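Local structure of CrRbcX-IIa (Chlamydomonas reinhardtii, 5BS1) at residues L21-F25 with Y93-W99; A29-V33 with R85-R90; Q50-L55 with K78-L82. The protein probably acts as a homodimeric chaperone that helps assemble Rubisco by binding its large subunit, as other RbcX proteins do. Residues are numbered along the deposited sequence.

Contact 1: L21-F25 with Y93-W99; sequences LRSLF and YLDEFEW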
loop_
_atom_site.group_PDB
_atom_site.type_symbol
_atom_site.label_atom_id
_atom_site.label_comp_id
_atom_site.label_asym_id
_atom_site.label_seq_id
_atom_site.Cartn_x
_atom_site.Cartn_y
_atom_site.Cartn_z
ATOM N N LEU A 21 1.507 -4.656 0.889
ATOM C CA LEU A 21 0.406 -5.530 0.417
ATOM C C LEU A 21 0.372 -6.819 1.233
ATOM O O LEU A 21 -0.703 -7.288 1.612
ATOM C CB LEU A 21 0.522 -5.871 -1.067
ATOM C CG LEU A 21 0.178 -4.745 -2.036
ATOM C CD1 LEU A 21 0.624 -5.126 -3.414
ATOM C CD2 LEU A 21 -1.295 -4.392 -2.006
ATOM N N ARG A 22 1.539 -7.377 1.542
ATOM C CA ARG A 22 1.584 -8.592 2.346
ATOM C C ARG A 22 0.921 -8.375 3.686
ATOM O O ARG A 22 0.188 -9.246 4.175
ATOM C CB ARG A 22 3.044 -9.070 2.507
ATOM C CG ARG A 22 3.609 -9.671 1.204
ATOM C CD ARG A 22 4.748 -10.651 1.424
ATOM N NE ARG A 22 4.236 -11.656 2.328
ATOM C CZ ARG A 22 4.723 -11.998 3.511
ATOM N NH1 ARG A 22 3.982 -12.799 4.274
ATOM N NH2 ARG A 22 5.941 -11.621 3.906
ATOM N N SER A 23 1.193 -7.236 4.314
ATOM C CA SER A 23 0.546 -6.904 5.603
ATOM C C SER A 23 -0.946 -6.729 5.425
ATOM O O SER A 23 -1.763 -7.206 6.229
ATOM C CB SER A 23 1.121 -5.648 6.251
ATOM O OG SER A 23 2.424 -5.879 6.721
ATOM N N LEU A 24 -1.339 -6.042 4.355
ATOM C CA LEU A 24 -2.767 -5.900 4.043
ATOM C C LEU A 24 -3.453 -7.264 3.898
ATOM O O LEU A 24 -4.543 -7.496 4.429
ATOM C CB LEU A 24 -2.953 -5.062 2.779
ATOM C CG LEU A 24 -4.391 -4.914 2.283
ATOM C CD1 LEU A 24 -5.254 -4.179 3.292
ATOM C CD2 LEU A 24 -4.464 -4.249 0.920
ATOM N N PHE A 25 -2.825 -8.191 3.189
ATOM C CA PHE A 25 -3.393 -9.503 2.942
ATOM C C PHE A 25 -3.524 -10.297 4.228
ATOM O O PHE A 25 -4.491 -11.033 4.417
ATOM C CB PHE A 25 -2.598 -10.268 1.882
ATOM C CG PHE A 25 -2.511 -9.582 0.518
ATOM C CD1 PHE A 25 -3.403 -8.586 0.109
ATOM C CD2 PHE A 25 -1.556 -10.008 -0.375
ATOM C CE1 PHE A 25 -3.294 -7.995 -1.152
ATOM C CE2 PHE A 25 -1.438 -9.412 -1.621
ATOM C CZ PHE A 25 -2.322 -8.424 -2.018
ATOM N N TYR A 93 -5.650 -15.601 -0.938
ATOM C CA TYR A 93 -6.093 -14.246 -1.278
ATOM C C TYR A 93 -5.237 -13.657 -2.397
ATOM O O TYR A 93 -5.712 -12.815 -3.143
ATOM C CB TYR A 93 -6.137 -13.313 -0.052
ATOM C CG TYR A 93 -6.799 -12.019 -0.343
ATOM C CD1 TYR A 93 -6.085 -10.829 -0.348
ATOM C CD2 TYR A 93 -8.142 -11.980 -0.668
ATOM C CE1 TYR A 93 -6.696 -9.623 -0.606
ATOM C CE2 TYR A 93 -8.763 -10.782 -0.976
ATOM C CZ TYR A 93 -8.036 -9.616 -0.959
ATOM O OH TYR A 93 -8.659 -8.426 -1.310
ATOM N N LEU A 94 -4.019 -14.144 -2.555
ATOM C CA LEU A 94 -3.164 -13.700 -3.652
ATOM C C LEU A 94 -3.825 -13.843 -5.002
ATOM O O LEU A 94 -3.580 -13.023 -5.896
ATOM C CB LEU A 94 -1.837 -14.463 -3.672
ATOM C CG LEU A 94 -0.961 -14.320 -2.439
ATOM C CD1 LEU A 94 0.185 -15.311 -2.482
ATOM C CD2 LEU A 94 -0.486 -12.878 -2.345
ATOM N N ASP A 95 -4.619 -14.885 -5.171
ATOM C CA ASP A 95 -5.254 -15.141 -6.447
ATOM C C ASP A 95 -6.668 -14.534 -6.544
ATOM O O ASP A 95 -7.199 -14.464 -7.639
ATOM C CB ASP A 95 -5.296 -16.621 -6.705
ATOM C CG ASP A 95 -3.919 -17.205 -6.939
ATOM O OD1 ASP A 95 -3.022 -16.489 -7.400
ATOM O OD2 ASP A 95 -3.767 -18.389 -6.639
ATOM N N GLU A 96 -7.210 -14.068 -5.427
ATOM C CA GLU A 96 -8.511 -13.375 -5.378
ATOM C C GLU A 96 -8.349 -11.886 -5.636
ATOM O O GLU A 96 -9.196 -11.242 -6.272
ATOM C CB GLU A 96 -9.151 -13.579 -4.004
ATOM C CG GLU A 96 -9.384 -15.049 -3.683
ATOM C CD GLU A 96 -9.649 -15.291 -2.207
ATOM O OE1 GLU A 96 -10.315 -14.440 -1.557
ATOM O OE2 GLU A 96 -9.176 -16.327 -1.699
ATOM N N PHE A 97 -7.249 -11.330 -5.141
ATOM C CA PHE A 97 -7.010 -9.882 -5.203
ATOM C C PHE A 97 -6.945 -9.440 -6.655
ATOM O O PHE A 97 -6.300 -10.064 -7.493
ATOM C CB PHE A 97 -5.698 -9.552 -4.495
ATOM C CG PHE A 97 -5.384 -8.087 -4.367
ATOM C CD1 PHE A 97 -6.087 -7.274 -3.486
ATOM C CD2 PHE A 97 -4.331 -7.521 -5.068
ATOM C CE1 PHE A 97 -5.762 -5.957 -3.323
ATOM C CE2 PHE A 97 -4.016 -6.204 -4.921
ATOM C CZ PHE A 97 -4.744 -5.397 -4.063
ATOM N N GLU A 98 -7.637 -8.351 -6.944
ATOM C CA GLU A 98 -7.741 -7.866 -8.335
ATOM C C GLU A 98 -6.569 -6.919 -8.638
ATOM O O GLU A 98 -6.673 -5.706 -8.557
ATOM C CB GLU A 98 -9.102 -7.216 -8.558
ATOM C CG GLU A 98 -10.194 -8.264 -8.410
ATOM C CD GLU A 98 -11.603 -7.724 -8.492
ATOM O OE1 GLU A 98 -11.815 -6.838 -9.296
ATOM O OE2 GLU A 98 -12.504 -8.235 -7.796
ATOM N N TRP A 99 -5.454 -7.512 -9.004
ATOM C CA TRP A 99 -4.197 -6.806 -9.211
ATOM C C TRP A 99 -4.303 -5.756 -10.283
ATOM O O TRP A 99 -3.863 -4.628 -10.089
ATOM C CB TRP A 99 -3.091 -7.808 -9.618
ATOM C CG TRP A 99 -2.769 -8.776 -8.540
ATOM C CD1 TRP A 99 -3.284 -10.042 -8.385
ATOM C CD2 TRP A 99 -1.857 -8.579 -7.456
ATOM N NE1 TRP A 99 -2.774 -10.612 -7.252
ATOM C CE2 TRP A 99 -1.870 -9.760 -6.680
ATOM C CE3 TRP A 99 -1.034 -7.532 -7.073
ATOM C CZ2 TRP A 99 -1.105 -9.899 -5.533
ATOM C CZ3 TRP A 99 -0.262 -7.673 -5.909
ATOM C CH2 TRP A 99 -0.304 -8.850 -5.175
#
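Helix 13-38 meets the C-terminal end of helix 80-96, and the ring of F25 fills the gap between them. Y93 CA lies 6.9 Å from F25 CA, and the Y93 side chain sets out toward the other helix. The edge of the Y93 ring points at the face of F25 in an offset edge-to-face pair. The planes are 73° apart and the centroids 5.3 Å. The closest atoms are Y93 CE1 and F25 CD1, at 3.5 Å. L94 adds an apolar contact: its methyl CD2 lies 3.6 Å from F25 CD2 of the ring. F97 N still donates a hydrogen bond to Y93 O (2.9 Å), but F97 itself has non-helical phi/psi (-62/134°). Its side chain points toward helix 13-38. Here F25 presents its edge to the face of F97, with centroids 4.9 Å apart and planes at 60°. F97 CZ also touches L21 CD2 at 4.1 Å. E98 is the centre of an inverse gamma turn and the N-cap of helix 99-121. Its backbone N is hydrogen-bonded to the carboxylate of E14 of the second subunit. W99 then folds its indole back. W99 NE1 donates to L94 O (2.9 Å), which holds the ring where W99 CZ3 meets L21 CD1 (3.7 Å) and W99 CH2 meets F25 CZ (3.8 Å). W99 also packs on M103 of the second subunit. The result is an aromatic cluster of F25, Y93, F97 and W99 at the bend before the long C-terminal helix of the all-helical RbcX fold, with the last three in the dimer interface.

Contact 2: A29-V33 with R85-R90; sequences AARVV and RLMEVR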
loop_
_atom_site.group_PDB
_atom_site.type_symbol
_atom_site.label_atom_id
_atom_site.label_comp_id
_atom_site.label_asym_id
_atom_site.label_seq_id
_atom_site.Cartn_x
_atom_site.Cartn_y
_atom_site.Cartn_z
ATOM N N ALA A 29 -7.060 -11.538 5.644
ATOM C CA ALA A 29 -7.229 -12.932 6.055
ATOM C C ALA A 29 -7.806 -13.006 7.468
ATOM O O ALA A 29 -8.685 -13.831 7.748
ATOM C CB ALA A 29 -5.919 -13.718 5.978
ATOM N N ALA A 30 -7.252 -12.230 8.379
ATOM C CA ALA A 30 -7.715 -12.217 9.758
ATOM C C ALA A 30 -9.188 -11.843 9.843
ATOM O O ALA A 30 -9.952 -12.462 10.618
ATOM C CB ALA A 30 -6.897 -11.250 10.607
ATOM N N ARG A 31 -9.594 -10.821 9.083
ATOM C CA ARG A 31 -11.004 -10.436 9.053
ATOM C C ARG A 31 -11.875 -11.528 8.508
ATOM O O ARG A 31 -12.951 -11.778 9.051
ATOM C CB ARG A 31 -11.229 -9.174 8.233
ATOM C CG ARG A 31 -10.710 -7.914 8.867
ATOM C CD ARG A 31 -11.223 -6.728 8.051
ATOM N NE ARG A 31 -12.642 -6.435 8.349
ATOM C CZ ARG A 31 -13.581 -6.102 7.460
ATOM N NH1 ARG A 31 -14.813 -5.838 7.888
ATOM N NH2 ARG A 31 -13.324 -6.046 6.162
ATOM N N VAL A 32 -11.432 -12.187 7.442
ATOM C CA VAL A 32 -12.161 -13.309 6.843
ATOM C C VAL A 32 -12.363 -14.425 7.843
ATOM O O VAL A 32 -13.477 -14.919 8.019
ATOM C CB VAL A 32 -11.436 -13.858 5.582
ATOM C CG1 VAL A 32 -11.960 -15.231 5.157
ATOM C CG2 VAL A 32 -11.559 -12.877 4.438
ATOM N N VAL A 33 -11.295 -14.805 8.522
ATOM C CA VAL A 33 -11.348 -15.894 9.471
ATOM C C VAL A 33 -12.214 -15.514 10.664
ATOM O O VAL A 33 -12.965 -16.336 11.152
ATOM C CB VAL A 33 -9.919 -16.343 9.865
ATOM C CG1 VAL A 33 -9.922 -17.332 11.033
ATOM C CG2 VAL A 33 -9.241 -16.996 8.656
ATOM N N ARG A 85 -4.695 -21.704 9.463
ATOM C CA ARG A 85 -5.827 -21.201 8.731
ATOM C C ARG A 85 -5.593 -19.784 8.174
ATOM O O ARG A 85 -5.926 -19.515 7.027
ATOM C CB ARG A 85 -7.079 -21.209 9.617
ATOM C CG ARG A 85 -8.321 -20.678 8.934
ATOM C CD ARG A 85 -8.744 -21.511 7.747
ATOM N NE ARG A 85 -9.961 -20.974 7.143
ATOM C CZ ARG A 85 -10.278 -21.069 5.862
ATOM N NH1 ARG A 85 -9.493 -21.730 5.018
ATOM N NH2 ARG A 85 -11.383 -20.495 5.403
ATOM N N LEU A 86 -5.023 -18.916 8.988
ATOM C CA LEU A 86 -4.741 -17.535 8.565
ATOM C C LEU A 86 -3.735 -17.561 7.409
ATOM O O LEU A 86 -3.870 -16.788 6.474
ATOM C CB LEU A 86 -4.190 -16.732 9.717
ATOM C CG LEU A 86 -5.183 -16.385 10.822
ATOM C CD1 LEU A 86 -4.450 -15.924 12.070
ATOM C CD2 LEU A 86 -6.181 -15.338 10.341
HETATM N N MSE A 87 -2.734 -18.434 7.511
HETATM C CA MSE A 87 -1.722 -18.600 6.435
HETATM C C MSE A 87 -2.351 -19.061 5.147
HETATM O O MSE A 87 -2.038 -18.541 4.090
HETATM C CB MSE A 87 -0.635 -19.572 6.883
HETATM C CG MSE A 87 0.303 -18.783 7.768
HETATM SE SE MSE A 87 1.983 -19.672 8.270
HETATM C CE MSE A 87 0.901 -20.598 9.560
ATOM N N GLU A 88 -3.253 -20.040 5.227
ATOM C CA GLU A 88 -3.946 -20.571 4.064
ATOM C C GLU A 88 -4.733 -19.443 3.378
ATOM O O GLU A 88 -4.717 -19.309 2.155
ATOM C CB GLU A 88 -4.876 -21.724 4.513
ATOM C CG GLU A 88 -5.875 -22.268 3.501
ATOM C CD GLU A 88 -6.673 -23.469 4.051
ATOM O OE1 GLU A 88 -7.134 -23.453 5.226
ATOM O OE2 GLU A 88 -6.833 -24.461 3.311
ATOM N N VAL A 89 -5.484 -18.698 4.180
ATOM C CA VAL A 89 -6.375 -17.669 3.645
ATOM C C VAL A 89 -5.561 -16.538 2.993
ATOM O O VAL A 89 -5.910 -16.060 1.909
ATOM C CB VAL A 89 -7.366 -17.173 4.718
ATOM C CG1 VAL A 89 -8.162 -15.971 4.239
ATOM C CG2 VAL A 89 -8.321 -18.296 5.104
ATOM N N ARG A 90 -4.499 -16.086 3.635
ATOM C CA ARG A 90 -3.726 -14.982 3.064
ATOM C C ARG A 90 -3.007 -15.401 1.778
ATOM O O ARG A 90 -2.827 -14.582 0.883
ATOM C CB ARG A 90 -2.766 -14.339 4.067
ATOM C CG ARG A 90 -1.490 -15.123 4.340
ATOM C CD ARG A 90 -0.629 -14.415 5.359
ATOM N NE ARG A 90 0.607 -15.130 5.617
ATOM C CZ ARG A 90 1.658 -14.630 6.276
ATOM N NH1 ARG A 90 1.635 -13.406 6.761
ATOM N NH2 ARG A 90 2.740 -15.380 6.481
#
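V33 lays its CG2 methyl over three side chains of the facing helix. V33 CG2 meets R85 CG at 3.8 Å, L86 CD2 at 3.9 Å and V89 CG2 at 3.9 Å. This is helix-helix packing in the core of the all-helical RbcX fold, where helix 13-38 crosses helix 80-96. The axes of the two short segments approach to 9.0 Å, with an angle of 116° between their N-to-C directions. No hydrogen bond joins the two segments; between them the contact is mainly apolar packing.

The nearest CA pair is A29 and R90, 5.0 Å apart. A small residue permits this. A30 turns its CB away overall, yet its CA sits 3.5 Å from L86 CD2. L86 continues onto W71, M72 and V75 of helix 69-78. V32 closes the outer side against V89.

R85 forms a salt bridge with E88, NH1 to OE1 at 2.9 Å, while its NH2 hydrogen-bonds Q36 of helix 13-38. R90 leads its guanidinium away, to D69 and to N114 of the second subunit. What remains of R90 at the crossing is its root: its CB is 3.7 Å from A29 CB, and A29 CB lies 3.6 Å from V89 CG1.

Contact 3: Q50-L55 with K78-L82; sequences QAYLDL and KNHAL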
loop_
_atom_site.group_PDB
_atom_site.type_symbol
_atom_site.label_atom_id
_atom_site.label_comp_id
_atom_site.label_asym_id
_atom_site.label_seq_id
_atom_site.Cartn_x
_atom_site.Cartn_y
_atom_site.Cartn_z
ATOM N N GLN A 50 -11.917 -21.465 20.920
ATOM C CA GLN A 50 -10.615 -20.998 21.355
ATOM C C GLN A 50 -9.922 -20.192 20.245
ATOM O O GLN A 50 -9.296 -19.164 20.527
ATOM C CB GLN A 50 -9.723 -22.154 21.795
ATOM C CG GLN A 50 -8.458 -21.673 22.493
ATOM C CD GLN A 50 -8.750 -20.843 23.736
ATOM O OE1 GLN A 50 -9.431 -21.304 24.653
ATOM N NE2 GLN A 50 -8.259 -19.623 23.768
ATOM N N ALA A 51 -10.108 -20.618 18.994
ATOM C CA ALA A 51 -9.540 -19.881 17.861
ATOM C C ALA A 51 -10.173 -18.493 17.780
ATOM O O ALA A 51 -9.479 -17.519 17.549
ATOM C CB ALA A 51 -9.756 -20.661 16.572
ATOM N N TYR A 52 -11.491 -18.416 17.992
ATOM C CA TYR A 52 -12.190 -17.129 18.036
ATOM C C TYR A 52 -11.608 -16.265 19.149
ATOM O O TYR A 52 -11.314 -15.092 18.943
ATOM C CB TYR A 52 -13.690 -17.337 18.250
ATOM C CG TYR A 52 -14.441 -16.094 18.581
ATOM C CD1 TYR A 52 -14.765 -15.176 17.620
ATOM C CD2 TYR A 52 -14.808 -15.810 19.915
ATOM C CE1 TYR A 52 -15.446 -14.008 17.948
ATOM C CE2 TYR A 52 -15.497 -14.653 20.241
ATOM C CZ TYR A 52 -15.824 -13.763 19.261
ATOM O OH TYR A 52 -16.516 -12.589 19.565
ATOM N N LEU A 53 -11.472 -16.825 20.351
ATOM C CA LEU A 53 -10.984 -16.045 21.488
ATOM C C LEU A 53 -9.584 -15.509 21.206
ATOM O O LEU A 53 -9.314 -14.349 21.443
ATOM C CB LEU A 53 -10.984 -16.872 22.763
ATOM C CG LEU A 53 -12.330 -17.356 23.318
ATOM C CD1 LEU A 53 -12.135 -18.297 24.493
ATOM C CD2 LEU A 53 -13.195 -16.177 23.731
ATOM N N ASP A 54 -8.736 -16.362 20.632
ATOM C CA ASP A 54 -7.340 -15.981 20.375
ATOM C C ASP A 54 -7.266 -14.938 19.257
ATOM O O ASP A 54 -6.492 -13.981 19.340
ATOM C CB ASP A 54 -6.510 -17.202 19.987
ATOM C CG ASP A 54 -6.284 -18.177 21.140
ATOM O OD1 ASP A 54 -6.413 -17.780 22.311
ATOM O OD2 ASP A 54 -6.000 -19.368 20.899
ATOM N N LEU A 55 -8.081 -15.096 18.224
ATOM C CA LEU A 55 -8.058 -14.161 17.110
ATOM C C LEU A 55 -8.521 -12.794 17.557
ATOM O O LEU A 55 -7.911 -11.793 17.175
ATOM C CB LEU A 55 -8.879 -14.658 15.928
ATOM C CG LEU A 55 -8.759 -13.833 14.637
ATOM C CD1 LEU A 55 -7.303 -13.586 14.201
ATOM C CD2 LEU A 55 -9.518 -14.489 13.523
ATOM N N LYS A 78 0.748 -19.293 19.995
ATOM C CA LYS A 78 -0.428 -19.431 20.860
ATOM C C LYS A 78 -1.406 -20.470 20.363
ATOM O O LYS A 78 -2.042 -21.173 21.145
ATOM C CB LYS A 78 -1.146 -18.075 20.957
ATOM C CG LYS A 78 -2.402 -18.074 21.810
ATOM C CD LYS A 78 -2.041 -18.393 23.257
ATOM C CE LYS A 78 -3.242 -18.563 24.164
ATOM N NZ LYS A 78 -3.886 -17.259 24.446
ATOM N N ASN A 79 -1.578 -20.547 19.049
ATOM C CA ASN A 79 -2.630 -21.338 18.462
ATOM C C ASN A 79 -2.223 -21.721 17.055
ATOM O O ASN A 79 -2.472 -21.007 16.085
ATOM C CB ASN A 79 -3.964 -20.575 18.441
ATOM C CG ASN A 79 -5.135 -21.465 18.112
ATOM O OD1 ASN A 79 -5.036 -22.388 17.300
ATOM N ND2 ASN A 79 -6.270 -21.206 18.758
ATOM N N HIS A 80 -1.579 -22.876 16.954
ATOM C CA HIS A 80 -1.045 -23.344 15.679
ATOM C C HIS A 80 -2.131 -23.556 14.632
ATOM O O HIS A 80 -1.949 -23.200 13.463
ATOM C CB HIS A 80 -0.276 -24.642 15.960
ATOM C CG HIS A 80 0.331 -25.285 14.761
ATOM N ND1 HIS A 80 -0.236 -26.358 14.122
ATOM C CD2 HIS A 80 1.487 -25.022 14.106
ATOM C CE1 HIS A 80 0.525 -26.704 13.095
ATOM N NE2 HIS A 80 1.581 -25.922 13.078
ATOM N N ALA A 81 -3.265 -24.131 15.012
ATOM C CA ALA A 81 -4.341 -24.395 14.061
ATOM C C ALA A 81 -4.859 -23.075 13.459
ATOM O O ALA A 81 -5.155 -22.991 12.273
ATOM C CB ALA A 81 -5.459 -25.133 14.719
ATOM N N LEU A 82 -4.989 -22.078 14.321
ATOM C CA LEU A 82 -5.464 -20.750 13.861
ATOM C C LEU A 82 -4.438 -20.155 12.875
ATOM O O LEU A 82 -4.831 -19.620 11.837
ATOM C CB LEU A 82 -5.678 -19.844 15.041
ATOM C CG LEU A 82 -5.944 -18.356 14.780
ATOM C CD1 LEU A 82 -7.206 -18.204 13.954
ATOM C CD2 LEU A 82 -5.997 -17.585 16.092
HETATM O O HOH W 1 -4.944 -21.499 22.014
#
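This contact joins helix 46-59 to the N-terminal end of helix 80-96 through an N-cap. N79 is the capping residue. It separates helix 69-78 from helix 80-96 in the all-helical RbcX fold, and its phi/psi of -155/91° breaks the helical path. With chi1 t and chi2 -36°, N79 places its two amide ends on different partners. N79 OD1 accepts from L82 N at 3.0 Å, which is the capping bond. N79 ND2 donates to D54 OD2 at 2.8 Å. The cap is thus tied to a second helix.

D54 points toward the cap in an m rotamer, and both its oxygens are used. D54 OD1 accepts from Q50 NE2 at 3.0 Å. For this Q50 bends at chi2 (p) and curls back along its own helix. K78 also bends at chi2 (p) and reaches the same carboxylate. K78 NZ is 3.3 Å from D54 OD1, a salt bridge whose hydrogen bond is weak. The Q50 and K78 side chains are exposed, while D54 is buried.

Next to the polar group, L82 packs on helix 46-59. It takes the tp rotamer. L82 CD2 rests 3.8 Å from A51 O, 3.9 Å from D54 CB and 4.1 Å from L55 CB. The nearest CA pair is A51 and L82, 5.8 Å apart. L55, also tp, packs on V33 and L34 of helix 13-38.

A water completes the polar side. It donates to D54 OD2 at 2.6 Å and to K78 O at 3.0 Å.

From the N terminus, helix 13-38 supplies the first segments of contact 1 and then contact 2. Helix 46-59 follows with the first segment of contact 3. The chain then passes through helix 69-78 and enters helix 80-96, which answers in reverse order. Contact 3 closes the innermost loop at its start, contact 2 the next, and contact 1 the outermost at its end. The three nest and none cross. Contacts 2 and 3 touch where L55 packs on V33 and L86. Contacts 1 and 2 touch where F25 meets R90, and both reach the second subunit. Contacts 1 and 3 lie about 22 Å apart between centres.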